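PDB 6NWZ: carbohydrate deacetylase Agd3 from Neosartorya fumigata, which removes acetyl groups from N-acetylated sugars of the exopolysaccharide galactosaminogalactan, an activity the fungus requires for biofilm formation. Local coordinates for residues V248-Q253 against W587-I592; A493-Y498 against Q508-T513; I558-V563 against V574-Q579. All blocks are in the same frame, centred on the assembly; numbering follows the deposited sequence.

Interaction 1. Residues V248-Q253 against W587-I592; sequences VNLNTQ and WPLVTI
Asn249 meets the backbone of Val590 through its side-chain amide: ND2 lies 2.7 Å from Val590 O, with a nearly straight N-H...O angle of 175°. The oxygen sits in the plane of the Asn249 amide, whereas the nitrogen stands above the plane of the Val590 carbonyl. Leu250 N adds a weak bond to this same oxygen. Asn251 works in the opposite sense, its OD1 accepting from Ile592 N at 3.2 Å. Between these two asparagines the hydroxyl of Thr591 donates to the main chain, OG1 to Leu250 O at 2.7 Å, and Val590 N returns a weak bond to Val248 O. Side chains therefore supply the stronger links between two extended backbones that pair only weakly with each other. A water continues the series, accepting from Val248 N and donating to Pro588 O. Ile592 packs beside the Asn249 amide, its CD1 3.8 Å from OD1 of that residue.

Apolar contacts close the Trp587 end. With CG1 anti to the backbone N (chi1 174°), Val248 lays that methyl alongside Leu589, 3.6 Å from CD2, while its CG2 comes to the edge of the Trp587 indole, 3.7 Å from CE3.

Trp587 is itself fixed by NE1 bonding to Ala156 O, in the CBM87 region, and by a cation-pi contact with Arg246. Segment 248-253 bonds through Asn251 to the backbone of Tyr543, and segment 587-592 through Leu589 and Thr591 to that of Ser297. The buried pair thus lies beside strand 252-257, which carries the zinc ligands Asp255 and Asp256, with Phe581 of helix 569-584 against Val248 and Leu589, and Met597 of helix 594-607 against Asn251 and Ile592.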
# COMPACT_ATOMS: atom_id res chain seq x y z
N VAL A 248 -6.35 -1.03 -3.99
CA VAL A 248 -5.29 -1.83 -3.37
C VAL A 248 -4.52 -2.54 -4.47
O VAL A 248 -5.10 -3.35 -5.22
CB VAL A 248 -5.85 -2.84 -2.35
CG1 VAL A 248 -4.73 -3.74 -1.85
CG2 VAL A 248 -6.49 -2.11 -1.20
N ASN A 249 -3.23 -2.24 -4.58
CA ASN A 249 -2.37 -2.89 -5.56
C ASN A 249 -1.54 -3.97 -4.87
O ASN A 249 -1.03 -3.76 -3.77
CB ASN A 249 -1.44 -1.89 -6.25
CG ASN A 249 -2.16 -0.99 -7.24
OD1 ASN A 249 -2.05 0.23 -7.18
ND2 ASN A 249 -2.90 -1.60 -8.17
N LEU A 250 -1.40 -5.11 -5.53
CA LEU A 250 -0.58 -6.21 -5.04
C LEU A 250 0.48 -6.51 -6.09
O LEU A 250 0.27 -7.34 -6.98
CB LEU A 250 -1.42 -7.43 -4.72
CG LEU A 250 -0.64 -8.61 -4.13
CD1 LEU A 250 0.04 -8.20 -2.83
CD2 LEU A 250 -1.56 -9.80 -3.92
N ASN A 251 1.63 -5.84 -5.98
CA ASN A 251 2.75 -6.02 -6.90
C ASN A 251 3.85 -6.80 -6.18
O ASN A 251 4.37 -6.34 -5.16
CB ASN A 251 3.28 -4.67 -7.38
CG ASN A 251 2.22 -3.84 -8.06
OD1 ASN A 251 1.16 -4.35 -8.44
ND2 ASN A 251 2.49 -2.55 -8.24
N THR A 252 4.19 -7.97 -6.72
CA THR A 252 5.20 -8.84 -6.12
C THR A 252 6.33 -9.04 -7.13
O THR A 252 6.16 -9.75 -8.13
CB THR A 252 4.59 -10.18 -5.70
OG1 THR A 252 4.08 -10.86 -6.86
CG2 THR A 252 3.44 -9.95 -4.74
N GLN A 253 7.48 -8.43 -6.86
CA GLN A 253 8.61 -8.44 -7.78
C GLN A 253 9.61 -9.51 -7.41
O GLN A 253 9.94 -9.69 -6.23
CB GLN A 253 9.29 -7.07 -7.81
CG GLN A 253 8.45 -5.99 -8.43
CD GLN A 253 9.15 -4.67 -8.45
OE1 GLN A 253 9.93 -4.35 -7.55
NE2 GLN A 253 8.91 -3.88 -9.49
N TRP A 587 -12.86 -6.03 -1.67
CA TRP A 587 -12.25 -5.19 -2.67
C TRP A 587 -11.46 -6.03 -3.68
O TRP A 587 -11.01 -7.13 -3.36
CB TRP A 587 -11.32 -4.17 -2.03
CG TRP A 587 -11.92 -3.40 -0.89
CD1 TRP A 587 -13.24 -3.22 -0.62
CD2 TRP A 587 -11.20 -2.71 0.14
NE1 TRP A 587 -13.39 -2.46 0.52
CE2 TRP A 587 -12.15 -2.13 1.00
CE3 TRP A 587 -9.84 -2.53 0.41
CZ2 TRP A 587 -11.78 -1.39 2.11
CZ3 TRP A 587 -9.48 -1.79 1.52
CH2 TRP A 587 -10.45 -1.22 2.35
N PRO A 588 -11.28 -5.52 -4.89
CA PRO A 588 -10.39 -6.19 -5.84
C PRO A 588 -8.93 -6.02 -5.44
O PRO A 588 -8.55 -5.10 -4.71
CB PRO A 588 -10.68 -5.48 -7.17
CG PRO A 588 -11.99 -4.79 -6.96
CD PRO A 588 -12.03 -4.42 -5.51
N LEU A 589 -8.11 -6.96 -5.91
CA LEU A 589 -6.66 -6.83 -5.88
C LEU A 589 -6.19 -6.70 -7.32
O LEU A 589 -6.42 -7.60 -8.14
CB LEU A 589 -6.00 -8.04 -5.22
CG LEU A 589 -6.18 -8.21 -3.71
CD1 LEU A 589 -5.71 -9.58 -3.26
CD2 LEU A 589 -5.43 -7.13 -2.96
N VAL A 590 -5.55 -5.58 -7.64
CA VAL A 590 -5.14 -5.28 -9.00
C VAL A 590 -3.62 -5.16 -9.04
O VAL A 590 -3.04 -4.32 -8.33
CB VAL A 590 -5.80 -4.00 -9.53
CG1 VAL A 590 -5.36 -3.74 -10.94
CG2 VAL A 590 -7.31 -4.14 -9.47
N THR A 591 -2.98 -5.99 -9.86
CA THR A 591 -1.55 -5.89 -10.11
C THR A 591 -1.32 -5.01 -11.33
O THR A 591 -2.01 -5.16 -12.35
CB THR A 591 -0.93 -7.28 -10.33
OG1 THR A 591 -1.09 -8.08 -9.16
CG2 THR A 591 0.55 -7.16 -10.66
N ILE A 592 -0.38 -4.08 -11.22
CA ILE A 592 0.03 -3.24 -12.34
C ILE A 592 1.54 -3.34 -12.48
O ILE A 592 2.26 -3.67 -11.54
CB ILE A 592 -0.41 -1.77 -12.16
CG1 ILE A 592 0.18 -1.18 -10.88
CG2 ILE A 592 -1.91 -1.68 -12.12
CD1 ILE A 592 -0.31 0.22 -10.59
O HOH W 1 -8.75 -2.07 -4.99

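Interaction 2. Residues A493-Y498 against Q508-T513; sequences ATRIYY and QEWIDT
Tyr497 drives its ring against helix 503-513 at Glu509 and Trp510. This is the close-packed half of the contact. The chain of Glu509 passes over one face of the phenol toward its rim, its OE1 3.2 Å from Tyr497 CB, while Arg495 O lies over the opposite face. Trp510 CB sits at the edge of the ring in its plane, 3.7 Å from Tyr497 CE2, and Tyr497 OH reaches the indole edge, 3.6 Å from Trp510 CD1. Arg495, extended from CG to NE, brings its CD over the indole face, 3.5 Å from Trp510 NE1; its guanidinium plane stands at 90° to the ring and its NH1 forms a salt bridge with Glu527 of helix 520-536.

Toward solvent the contact thins. Exposed Thr513 comes no nearer than 4.2 Å, from OG1 to Tyr497 OH, and its hydroxyl turns back instead to Glu509 O at 2.8 Å.

No hydrogen bond crosses between the segments, so the loop after strand 487-492 rests on helix 503-513 through aromatic and aliphatic surfaces with one carboxylate oxygen among them. The charge of Arg495 is met by Glu527, while its methylene chain uses the indole as a platform close to the zinc ligand Asp530.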
# COMPACT_ATOMS: atom_id res chain seq x y z
N ALA A 493 9.96 -4.81 2.20
CA ALA A 493 10.74 -6.03 2.38
C ALA A 493 9.97 -6.99 3.28
O ALA A 493 9.16 -6.58 4.11
CB ALA A 493 12.11 -5.73 2.99
N THR A 494 10.23 -8.28 3.09
CA THR A 494 9.54 -9.32 3.84
C THR A 494 10.57 -10.23 4.50
O THR A 494 11.76 -10.18 4.19
CB THR A 494 8.62 -10.15 2.93
OG1 THR A 494 9.41 -10.84 1.96
CG2 THR A 494 7.64 -9.24 2.20
N ARG A 495 10.08 -11.06 5.42
CA ARG A 495 10.91 -12.09 6.05
C ARG A 495 11.15 -13.29 5.15
O ARG A 495 11.78 -14.26 5.58
CB ARG A 495 10.27 -12.53 7.37
CG ARG A 495 10.28 -11.44 8.43
CD ARG A 495 9.27 -11.69 9.53
NE ARG A 495 9.19 -10.57 10.46
CZ ARG A 495 8.42 -9.50 10.28
NH1 ARG A 495 7.65 -9.40 9.20
NH2 ARG A 495 8.42 -8.53 11.18
N ILE A 496 10.64 -13.26 3.92
CA ILE A 496 11.04 -14.21 2.89
C ILE A 496 12.33 -13.68 2.29
O ILE A 496 12.31 -12.84 1.38
CB ILE A 496 9.94 -14.39 1.82
CG1 ILE A 496 8.59 -14.68 2.48
CG2 ILE A 496 10.32 -15.51 0.86
CD1 ILE A 496 8.58 -15.93 3.34
N TYR A 497 13.46 -14.15 2.80
CA TYR A 497 14.74 -13.49 2.55
C TYR A 497 15.31 -13.85 1.18
O TYR A 497 14.98 -14.89 0.58
CB TYR A 497 15.74 -13.84 3.65
CG TYR A 497 15.31 -13.35 5.02
CD1 TYR A 497 15.29 -12.00 5.32
CD2 TYR A 497 14.91 -14.25 6.01
CE1 TYR A 497 14.89 -11.54 6.56
CE2 TYR A 497 14.52 -13.80 7.26
CZ TYR A 497 14.51 -12.45 7.53
OH TYR A 497 14.12 -11.98 8.77
N TYR A 498 16.19 -12.98 0.69
CA TYR A 498 16.65 -13.06 -0.70
C TYR A 498 17.47 -14.31 -0.97
O TYR A 498 17.54 -14.76 -2.12
CB TYR A 498 17.49 -11.82 -1.03
CG TYR A 498 18.95 -11.94 -0.64
CD1 TYR A 498 19.35 -11.78 0.68
CD2 TYR A 498 19.92 -12.23 -1.59
CE1 TYR A 498 20.69 -11.89 1.04
CE2 TYR A 498 21.26 -12.34 -1.24
CZ TYR A 498 21.63 -12.17 0.08
OH TYR A 498 22.96 -12.28 0.43
N GLN A 508 15.24 -19.86 9.80
CA GLN A 508 16.55 -19.80 10.44
C GLN A 508 17.13 -18.39 10.39
O GLN A 508 17.57 -17.84 11.41
CB GLN A 508 17.50 -20.79 9.79
CG GLN A 508 18.74 -21.04 10.60
CD GLN A 508 18.40 -21.53 11.99
OE1 GLN A 508 17.54 -22.40 12.16
NE2 GLN A 508 19.06 -20.97 13.00
N GLU A 509 17.14 -17.78 9.20
CA GLU A 509 17.66 -16.42 9.07
C GLU A 509 16.82 -15.42 9.85
O GLU A 509 17.36 -14.46 10.41
CB GLU A 509 17.72 -16.03 7.59
CG GLU A 509 18.66 -14.88 7.29
CD GLU A 509 18.89 -14.71 5.81
OE1 GLU A 509 18.19 -15.39 5.02
OE2 GLU A 509 19.77 -13.91 5.42
N TRP A 510 15.50 -15.64 9.91
CA TRP A 510 14.64 -14.80 10.74
C TRP A 510 15.00 -14.93 12.21
O TRP A 510 15.01 -13.94 12.95
CB TRP A 510 13.18 -15.17 10.48
CG TRP A 510 12.16 -14.47 11.33
CD1 TRP A 510 12.04 -13.13 11.54
CD2 TRP A 510 11.08 -15.09 12.03
NE1 TRP A 510 10.96 -12.87 12.35
CE2 TRP A 510 10.35 -14.06 12.66
CE3 TRP A 510 10.66 -16.41 12.19
CZ2 TRP A 510 9.24 -14.32 13.45
CZ3 TRP A 510 9.55 -16.67 12.97
CH2 TRP A 510 8.85 -15.63 13.59
N ILE A 511 15.29 -16.16 12.65
CA ILE A 511 15.68 -16.37 14.04
C ILE A 511 17.03 -15.74 14.33
O ILE A 511 17.23 -15.09 15.36
CB ILE A 511 15.68 -17.88 14.36
CG1 ILE A 511 14.26 -18.42 14.43
CG2 ILE A 511 16.43 -18.15 15.66
CD1 ILE A 511 14.19 -19.93 14.52
N ASP A 512 17.99 -15.90 13.41
CA ASP A 512 19.36 -15.49 13.66
C ASP A 512 19.52 -13.97 13.62
O ASP A 512 20.33 -13.42 14.38
CB ASP A 512 20.31 -16.13 12.65
CG ASP A 512 20.27 -17.66 12.70
OD1 ASP A 512 19.57 -18.21 13.57
OD2 ASP A 512 20.95 -18.29 11.86
N THR A 513 18.78 -13.28 12.76
CA THR A 513 19.01 -11.87 12.50
C THR A 513 17.86 -10.98 12.97
O THR A 513 17.78 -9.82 12.57
CB THR A 513 19.28 -11.64 11.01
OG1 THR A 513 18.05 -11.74 10.28
CG2 THR A 513 20.25 -12.69 10.49

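Interaction 3. Residues I558-V563 against V574-Q579; sequences ITVNGV and VETIVQ
A beta hairpin with a two-residue loop, strands 558-560 and 563-565 joined by a type I' turn with Asn561-Gly562 at its corners, leans on helix 569-584 here, with Asn561 and Val560 making the touch. The turn is closed by Val560 N to Val563 O (2.9 Å) and the reverse bond from Val563 N. At its tip Asn561 ND2 donates to Gln579 OE1 over 2.7 Å with an N-H...O angle of 152°. Gln579, extended beyond CG (chi2 -177°), carries its amide out to this side chain. The nitrogen stands high above the carbonyl plane of Gln579, and the two amides are turned 65° from one another.

Beneath the turn Val560 directs CG1 at the helix, 3.9 Å from Glu575 CB and 4.0 Å from Thr576 OG1; that hydroxyl bonds Ala572 O, one turn earlier. Two waters also bridge the segments: one donates to Val560 O and accepts from Gln579 NE2, the other accepts from Asn561 ND2 and donates to Thr576 O.

Gln579 NE2 also bonds Glu575 OE1 at 2.7 Å, with the carboxylate oxygen in its amide plane. Glu575 is held in turn by Lys291 through a salt bridge and by Trp284 NE1. The carboxylate needs a donor, consistent with NE2 facing it, and might modestly strengthen OE1 of Gln579 as an acceptor, though Lys291 would offset part of its charge.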
# COMPACT_ATOMS: atom_id res chain seq x y z
N ILE A 558 4.15 -28.53 2.16
CA ILE A 558 3.75 -27.87 3.40
C ILE A 558 2.26 -27.58 3.31
O ILE A 558 1.63 -27.74 2.26
CB ILE A 558 4.55 -26.58 3.66
CG1 ILE A 558 4.26 -25.55 2.57
CG2 ILE A 558 6.04 -26.89 3.73
CD1 ILE A 558 4.95 -24.22 2.81
N THR A 559 1.70 -27.13 4.43
CA THR A 559 0.28 -26.82 4.52
C THR A 559 0.10 -25.34 4.83
O THR A 559 0.69 -24.83 5.79
CB THR A 559 -0.41 -27.67 5.59
OG1 THR A 559 -0.23 -29.06 5.28
CG2 THR A 559 -1.89 -27.35 5.62
N VAL A 560 -0.71 -24.67 4.02
CA VAL A 560 -1.03 -23.26 4.19
C VAL A 560 -2.54 -23.13 4.28
O VAL A 560 -3.25 -23.45 3.32
CB VAL A 560 -0.48 -22.40 3.04
CG1 VAL A 560 -0.84 -20.94 3.24
CG2 VAL A 560 1.04 -22.56 2.92
N ASN A 561 -3.03 -22.67 5.43
CA ASN A 561 -4.46 -22.48 5.68
C ASN A 561 -5.25 -23.76 5.37
O ASN A 561 -6.31 -23.72 4.74
CB ASN A 561 -5.00 -21.30 4.88
CG ASN A 561 -4.54 -19.97 5.43
OD1 ASN A 561 -4.08 -19.88 6.57
ND2 ASN A 561 -4.66 -18.92 4.63
N GLY A 562 -4.72 -24.89 5.84
CA GLY A 562 -5.42 -26.15 5.74
C GLY A 562 -5.26 -26.88 4.42
O GLY A 562 -5.72 -28.02 4.30
N VAL A 563 -4.61 -26.27 3.43
CA VAL A 563 -4.42 -26.88 2.12
C VAL A 563 -2.96 -27.29 2.01
O VAL A 563 -2.06 -26.45 2.19
CB VAL A 563 -4.84 -25.94 0.98
CG1 VAL A 563 -4.29 -26.41 -0.34
CG2 VAL A 563 -6.35 -25.84 0.92
N VAL A 574 2.11 -15.27 -0.52
CA VAL A 574 0.99 -14.72 -1.27
C VAL A 574 -0.32 -15.38 -0.84
O VAL A 574 -1.34 -14.71 -0.65
CB VAL A 574 1.24 -14.86 -2.78
CG1 VAL A 574 0.04 -14.35 -3.58
CG2 VAL A 574 2.50 -14.11 -3.17
N GLU A 575 -0.31 -16.70 -0.66
CA GLU A 575 -1.50 -17.39 -0.18
C GLU A 575 -1.95 -16.83 1.16
O GLU A 575 -3.15 -16.59 1.38
CB GLU A 575 -1.24 -18.90 -0.07
CG GLU A 575 -1.15 -19.61 -1.42
CD GLU A 575 -2.50 -19.80 -2.08
OE1 GLU A 575 -3.53 -19.56 -1.42
OE2 GLU A 575 -2.53 -20.19 -3.27
N THR A 576 -1.01 -16.60 2.08
CA THR A 576 -1.36 -16.06 3.38
C THR A 576 -1.96 -14.66 3.25
O THR A 576 -2.98 -14.35 3.88
CB THR A 576 -0.12 -16.03 4.28
OG1 THR A 576 0.30 -17.38 4.54
CG2 THR A 576 -0.42 -15.31 5.60
N ILE A 577 -1.35 -13.82 2.42
CA ILE A 577 -1.76 -12.43 2.32
C ILE A 577 -3.10 -12.32 1.59
O ILE A 577 -4.01 -11.60 2.05
CB ILE A 577 -0.66 -11.60 1.65
CG1 ILE A 577 0.27 -11.00 2.70
CG2 ILE A 577 -1.23 -10.52 0.75
CD1 ILE A 577 0.96 -12.02 3.60
N VAL A 578 -3.26 -13.03 0.48
CA VAL A 578 -4.47 -12.91 -0.33
C VAL A 578 -5.68 -13.45 0.43
O VAL A 578 -6.75 -12.83 0.43
CB VAL A 578 -4.30 -13.64 -1.67
CG1 VAL A 578 -5.63 -13.72 -2.40
CG2 VAL A 578 -3.24 -12.94 -2.53
N GLN A 579 -5.54 -14.60 1.08
CA GLN A 579 -6.67 -15.19 1.78
C GLN A 579 -7.13 -14.32 2.95
O GLN A 579 -8.33 -14.21 3.20
CB GLN A 579 -6.31 -16.60 2.27
CG GLN A 579 -6.08 -17.58 1.13
CD GLN A 579 -5.80 -18.98 1.61
OE1 GLN A 579 -6.35 -19.43 2.62
NE2 GLN A 579 -4.92 -19.69 0.91
O HOH W 2 -3.62 -22.20 0.91
O HOH W 3 -3.92 -16.41 5.55

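Interactions 1 and 3 meet directly: Val578, on the helix segment of interaction 3, packs CG2 against Leu250 CD2 at 3.8 Å, although the two centres are about 17 Å apart. Interaction 2 stands separate, its nearest atoms about 8 Å from interaction 1 and about 7 Å from interaction 3. Both 2 and 3 lie in sequence between the two segments of interaction 1, which brings together distant parts of the deacetylase domain. The side chains of Arg495, Pro588 and Thr576 each lie near a bound zinc ion, at about 6, 10 and 13 Å. Separately, strand 252-257, into which segment 248-253 runs, carries Asp256, which with His388 and His392 binds zinc, a set consistent with a metal-dependent deacetylase.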